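Short-chain dehydrogenase/reductase SDR (Burkholderia phymatum, PDB 5IG2) probably catalyses NAD-dependent oxidation or reduction at alcohol and carbonyl groups, as a member of the short-chain dehydrogenase/reductase family that binds NAD. Local coordinates at the interface of chains A and B. Sequence-based numbering; all coordinates share one arbitrary frame. Chains: chain A/B, Short-chain dehydrogenase/reductase SDR.

Contact 1: the interface of chains A and B. Residues chain A 157-159, 161-162, 165; chain B 173, 177.
The loop before helix 162-185 of chain A (A:Ser157, A:Pro158, A:Pro159) and the first turn of that helix (A:Gly162, A:Asn165) receive B:Ser173 and B:Thr177, which stand one turn apart on the same helix of chain B. The two copies of the helix run antiparallel: the first turn of one lies against the middle of the other. B:Thr177 does most of the reaching, with 39 Å² of the 69 Å² hidden here. Its two branches are divided by a chi1 of -51°, which turns OG1 back beside its own backbone N and sends CG2 outward over the backbone of chain A. The methyl B:Thr177 CG2 rests 3.5 Å from A:Gly162 CA, where no side chain intervenes, and 4.0 Å from A:Pro159 CA. The hydroxyl B:Thr177 OG1 accepts a hydrogen bond from the amide nitrogen ND2 of A:Asn165 (3.0 Å, nearly straight at 165°) and donates to B:Ser173 O (2.9 Å), approaching from above that carbonyl plane. The amide of A:Asn165 is itself fixed in rotation. A:Asn165 ND2 also donates to A:Pro158 O (2.9 Å), meeting a lone pair in the carbonyl plane, and both acceptors lie in the plane of the amide. With ND2 engaged by two acceptors, a flipped amide would set OD1 against A:Pro158 O and so is unlikely. Beside this chain of bonds the hydroxyls of A:Ser157 and B:Ser173 meet at OG to OG, 2.7 Å, a hydrogen bond whose direction the structure does not settle; the same B:Ser173 OG lies 3.3 Å from A:Asn165 CB. A:Asn165 falls within the YxxxK motif of the family, between the catalytic tyrosine and A:Lys168, which binds NAD. By tying the preceding loop and the motif's own turn to the neighbouring chain, the site may steady the active-site end of the helix in a dimer, if this pairing persists in solution.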
ATOM      1  N   SER A 157      -7.819  -2.281  -9.464  1.00 14.30           N
ATOM      2  CA  SER A 157      -8.360  -2.840  -8.228  1.00 15.31           C
ATOM      3  C   SER A 157      -9.421  -3.873  -8.579  1.00 16.33           C
ATOM      4  O   SER A 157     -10.626  -3.612  -8.455  1.00 16.73           O
ATOM      5  CB  SER A 157      -8.913  -1.734  -7.327  1.00 17.35           C
ATOM      6  OG  SER A 157      -7.852  -0.889  -6.914  1.00 17.27           O
ATOM      7  N   PRO A 158      -9.007  -5.063  -9.023  1.00 16.98           N
ATOM      8  CA  PRO A 158      -9.988  -6.079  -9.398  1.00 17.32           C
ATOM      9  C   PRO A 158     -10.628  -6.696  -8.167  1.00 17.15           C
ATOM     10  O   PRO A 158      -9.998  -6.796  -7.100  1.00 13.75           O
ATOM     11  CB  PRO A 158      -9.152  -7.116 -10.170  1.00 17.00           C
ATOM     12  CG  PRO A 158      -7.779  -6.596 -10.219  1.00 19.51           C
ATOM     13  CD  PRO A 158      -7.628  -5.533  -9.209  1.00 16.87           C
ATOM     14  N   PRO A 159     -11.873  -7.142  -8.276  1.00 17.33           N
ATOM     15  CA  PRO A 159     -12.581  -7.683  -7.112  1.00 18.24           C
ATOM     16  C   PRO A 159     -11.885  -8.899  -6.519  1.00 19.83           C
ATOM     17  O   PRO A 159     -11.203  -9.658  -7.216  1.00 15.73           O
ATOM     18  CB  PRO A 159     -13.951  -8.067  -7.683  1.00 21.90           C
ATOM     19  CG  PRO A 159     -14.089  -7.247  -8.930  1.00 22.84           C
ATOM     20  CD  PRO A 159     -12.707  -7.138  -9.487  1.00 19.31           C
ATOM     21  N   MET A 161      -9.373  -9.421  -4.687  1.00 15.07           N
ATOM     22  CA  MET A 161      -7.924  -9.499  -4.519  0.62 13.81           C
ATOM     23  C   MET A 161      -7.405  -8.277  -3.765  1.00 13.89           C
ATOM     24  O   MET A 161      -6.259  -7.857  -3.951  1.00 14.85           O
ATOM     25  CB  MET A 161      -7.219  -9.640  -5.868  0.62 16.35           C
ATOM     26  CG  MET A 161      -7.515 -10.946  -6.618  0.62 20.69           C
ATOM     27  SD  MET A 161      -6.763 -12.431  -5.905  0.62 25.45           S
ATOM     28  CE  MET A 161      -5.017 -12.032  -5.997  0.62 24.27           C
ATOM     29  N   GLY A 162      -8.241  -7.728  -2.875  1.00 12.46           N
ATOM     30  CA  GLY A 162      -7.964  -6.421  -2.282  1.00 11.48           C
ATOM     31  C   GLY A 162      -6.663  -6.327  -1.506  1.00 12.19           C
ATOM     32  O   GLY A 162      -6.013  -5.281  -1.513  1.00 11.64           O
ATOM     33  N   ASN A 165      -3.951  -6.373  -4.213  1.00 10.24           N
ATOM     34  CA  ASN A 165      -4.053  -5.079  -4.878  1.00 12.91           C
ATOM     35  C   ASN A 165      -3.410  -3.979  -4.044  1.00 12.11           C
ATOM     36  O   ASN A 165      -2.551  -3.233  -4.528  1.00 13.25           O
ATOM     37  CB  ASN A 165      -5.525  -4.732  -5.125  1.00 12.68           C
ATOM     38  CG  ASN A 165      -6.228  -5.717  -6.028  1.00 14.33           C
ATOM     39  OD1 ASN A 165      -5.596  -6.495  -6.752  1.00 14.17           O
ATOM     40  ND2 ASN A 165      -7.560  -5.672  -6.013  1.00 14.37           N
TER
ATOM     41  N   SER B 173      -6.620   1.508  -2.952  1.00 10.30           N
ATOM     42  CA  SER B 173      -6.937   0.293  -3.693  1.00 14.60           C
ATOM     43  C   SER B 173      -7.784  -0.670  -2.872  1.00 13.94           C
ATOM     44  O   SER B 173      -8.735  -1.262  -3.398  1.00 15.14           O
ATOM     45  CB  SER B 173      -5.663  -0.406  -4.163  1.00 12.48           C
ATOM     46  OG  SER B 173      -6.021  -1.511  -4.983  1.00 12.98           O
ATOM     47  N   THR B 177     -11.427  -1.978  -4.025  1.00 13.79           N
ATOM     48  CA  THR B 177     -11.777  -3.393  -4.087  1.00 15.34           C
ATOM     49  C   THR B 177     -12.965  -3.695  -3.186  1.00 16.50           C
ATOM     50  O   THR B 177     -13.863  -4.462  -3.563  1.00 16.76           O
ATOM     51  CB  THR B 177     -10.591  -4.268  -3.686  1.00 14.55           C
ATOM     52  OG1 THR B 177      -9.423  -3.881  -4.433  1.00 15.41           O
ATOM     53  CG2 THR B 177     -10.917  -5.741  -3.977  1.00 12.58           C
TER

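Contact 2: the interface of chains A and B. Residues chain A 179-180, 258-259; chain B 281-283.
The C-terminal part of helix 162-185 of chain A (A:Tyr179, A:His180), together with A:Phe258 in the loop just before strand 259-260 and A:Tyr259, the first residue of that strand, meets the loop that follows helix 267-278 of chain B, residues 281-283. B:Pro283, with 76 Å² hidden, fills the corner that two aromatic rings form. B:Pro283 CD lies over one face of the A:Tyr179 ring, 3.7 Å from the ring centroid, while B:Pro283 CG lies over a face of the A:Phe258 ring, 4.0 Å from that centroid. B:Pro283 CB touches the A:His180 imidazole, 3.6 Å from CE1. Both aromatic side chains extend with CG opposite the backbone N (chi1 172° for A:Tyr179, 179° for A:Phe258), which turns those faces toward the corner. The A:Tyr259 ring stands beside the A:Phe258 ring, taking A:Phe258 CD2 over its centre, while at its own edge A:Tyr259 CD2 touches the backbone carbonyl B:Arg281 O at 3.2 Å, a contact and not a hydrogen bond. Next to this apolar core, B:Asn282 OD1 accepts a hydrogen bond from the backbone N of A:Phe258 (2.7 Å), the donor sitting 37° out of the carbonyl plane. OD1 also binds water 1, which reaches A:Tyr259 N at 2.7 Å; two successive backbone nitrogens are thus read by one amide oxygen, directly and through water. The phenol OH of A:Tyr179 lies 3.4 Å from B:Asn282 CB, the two side chains crossing at about a right angle, and is linked through water 2 to B:Pro283 O and through water 3 to B:Asn282 ND2. In the fold, the patch joins the late end of helix 162-185 and the short strand 259-260 to the C-terminal segment of the partner, which crosses the subunit boundary.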
ATOM      1  N   TYR A 179      11.880   7.156  -7.342  1.00 15.53           N
ATOM      2  CA  TYR A 179      12.394   7.750  -8.566  1.00 15.04           C
ATOM      3  C   TYR A 179      12.695   9.229  -8.366  1.00 15.40           C
ATOM      4  O   TYR A 179      13.752   9.720  -8.778  1.00 17.15           O
ATOM      5  CB  TYR A 179      11.382   7.538  -9.695  1.00 14.26           C
ATOM      6  CG  TYR A 179      11.731   8.280 -10.960  1.00 17.15           C
ATOM      7  CD1 TYR A 179      12.585   7.721 -11.897  1.00 15.93           C
ATOM      8  CD2 TYR A 179      11.204   9.551 -11.217  1.00 19.08           C
ATOM      9  CE1 TYR A 179      12.912   8.412 -13.071  1.00 17.72           C
ATOM     10  CE2 TYR A 179      11.524  10.247 -12.383  1.00 19.43           C
ATOM     11  CZ  TYR A 179      12.379   9.669 -13.305  1.00 19.69           C
ATOM     12  OH  TYR A 179      12.698  10.348 -14.460  1.00 22.31           O
ATOM     13  N   HIS A 180      11.773   9.953  -7.729  1.00 13.71           N
ATOM     14  CA  HIS A 180      11.989  11.373  -7.466  1.00 18.51           C
ATOM     15  C   HIS A 180      13.064  11.590  -6.409  1.00 17.52           C
ATOM     16  O   HIS A 180      13.894  12.495  -6.544  1.00 17.75           O
ATOM     17  CB  HIS A 180      10.685  12.043  -7.026  1.00 19.57           C
ATOM     18  CG  HIS A 180       9.610  12.049  -8.071  1.00 24.39           C
ATOM     19  ND1 HIS A 180       9.769  12.641  -9.308  1.00 24.98           N
ATOM     20  CD2 HIS A 180       8.344  11.563  -8.049  1.00 23.70           C
ATOM     21  CE1 HIS A 180       8.656  12.504 -10.006  1.00 23.53           C
ATOM     22  NE2 HIS A 180       7.774  11.858  -9.265  1.00 25.92           N
ATOM     23  N   PHE A 258      11.279   4.023 -16.512  1.00 18.04           N
ATOM     24  CA  PHE A 258      10.691   3.767 -15.197  1.00 16.12           C
ATOM     25  C   PHE A 258       9.548   2.755 -15.258  1.00 14.85           C
ATOM     26  O   PHE A 258       9.580   1.733 -14.573  1.00 14.95           O
ATOM     27  CB  PHE A 258      10.203   5.063 -14.555  1.00 16.34           C
ATOM     28  CG  PHE A 258       9.577   4.838 -13.213  1.00 17.44           C
ATOM     29  CD1 PHE A 258      10.373   4.618 -12.095  1.00 15.13           C
ATOM     30  CD2 PHE A 258       8.202   4.790 -13.071  1.00 16.36           C
ATOM     31  CE1 PHE A 258       9.805   4.385 -10.856  1.00 14.38           C
ATOM     32  CE2 PHE A 258       7.633   4.553 -11.835  1.00 16.52           C
ATOM     33  CZ  PHE A 258       8.432   4.353 -10.731  1.00 14.29           C
ATOM     34  N   TYR A 259       8.522   3.028 -16.059  1.00 15.34           N
ATOM     35  CA  TYR A 259       7.360   2.145 -16.132  1.00 16.58           C
ATOM     36  C   TYR A 259       7.613   0.990 -17.100  1.00 20.67           C
ATOM     37  O   TYR A 259       7.803   1.212 -18.303  1.00 19.53           O
ATOM     38  CB  TYR A 259       6.129   2.926 -16.577  1.00 15.54           C
ATOM     39  CG  TYR A 259       5.597   3.896 -15.539  1.00 15.41           C
ATOM     40  CD1 TYR A 259       4.994   3.431 -14.371  1.00 14.60           C
ATOM     41  CD2 TYR A 259       5.675   5.273 -15.741  1.00 16.28           C
ATOM     42  CE1 TYR A 259       4.493   4.308 -13.425  1.00 14.82           C
ATOM     43  CE2 TYR A 259       5.175   6.170 -14.791  1.00 20.28           C
ATOM     44  CZ  TYR A 259       4.583   5.679 -13.638  1.00 21.35           C
ATOM     45  OH  TYR A 259       4.083   6.552 -12.686  1.00 15.50           O
TER
ATOM     46  N   ARG B 281       5.739   6.904 -19.433  1.00 18.95           N
ATOM     47  CA  ARG B 281       6.679   8.013 -19.404  1.00 18.76           C
ATOM     48  C   ARG B 281       7.229   8.161 -17.991  1.00 18.26           C
ATOM     49  O   ARG B 281       6.480   8.043 -17.018  1.00 19.25           O
ATOM     50  CB  ARG B 281       5.974   9.303 -19.847  1.00 19.58           C
ATOM     51  CG  ARG B 281       6.750  10.606 -19.661  1.00 21.16           C
ATOM     52  CD  ARG B 281       5.909  11.789 -20.157  1.00 22.13           C
ATOM     53  NE  ARG B 281       4.784  12.058 -19.259  1.00 23.82           N
ATOM     54  CZ  ARG B 281       3.745  12.829 -19.557  1.00 24.68           C
ATOM     55  NH1 ARG B 281       3.655  13.405 -20.752  1.00 22.59           N
ATOM     56  NH2 ARG B 281       2.785  13.013 -18.659  1.00 22.70           N
ATOM     57  N   ASN B 282       8.534   8.402 -17.876  1.00 19.65           N
ATOM     58  CA  ASN B 282       9.142   8.535 -16.556  1.00 18.33           C
ATOM     59  C   ASN B 282       8.424   9.618 -15.751  1.00 19.09           C
ATOM     60  O   ASN B 282       8.001  10.630 -16.315  1.00 22.24           O
ATOM     61  CB  ASN B 282      10.626   8.859 -16.684  1.00 18.97           C
ATOM     62  CG  ASN B 282      11.431   7.670 -17.192  1.00 22.76           C
ATOM     63  OD1 ASN B 282      10.887   6.590 -17.408  1.00 20.41           O
ATOM     64  ND2 ASN B 282      12.724   7.868 -17.385  1.00 24.58           N
ATOM     65  N   PRO B 283       8.258   9.430 -14.444  1.00 17.96           N
ATOM     66  CA  PRO B 283       7.401  10.330 -13.658  1.00 17.96           C
ATOM     67  C   PRO B 283       7.756  11.800 -13.826  1.00 21.89           C
ATOM     68  O   PRO B 283       8.923  12.192 -13.767  1.00 22.53           O
ATOM     69  CB  PRO B 283       7.635   9.856 -12.222  1.00 18.77           C
ATOM     70  CG  PRO B 283       7.927   8.389 -12.375  1.00 19.78           C
ATOM     71  CD  PRO B 283       8.713   8.265 -13.661  1.00 17.49           C
TER
HETATM   72  O   HOH W   1       8.578   5.078 -17.889  1.00 17.51           O
HETATM   73  O   HOH W   2      11.486  12.530 -14.747  1.00 29.40           O
HETATM   74  O   HOH W   3      14.787   9.819 -15.844  1.00 39.06           O

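Contact 1 and contact 2 lie about 24 Å apart, measured between the centres of their C-alpha atoms, and both use helix 162-185 of chain A: contact 1 its first turn, contact 2 its late turns. Since the interface is two-fold symmetric, the twin of contact 1 places A:Ser173 and A:Thr177 against chain B, shortly before A:Tyr179 and A:His180 of contact 2. The helix therefore engages the partner along much of its length, while the C-terminal loop of the partner extends the grip. Such a repeated pairing would suit a dimeric unit within the deposited six-chain assembly.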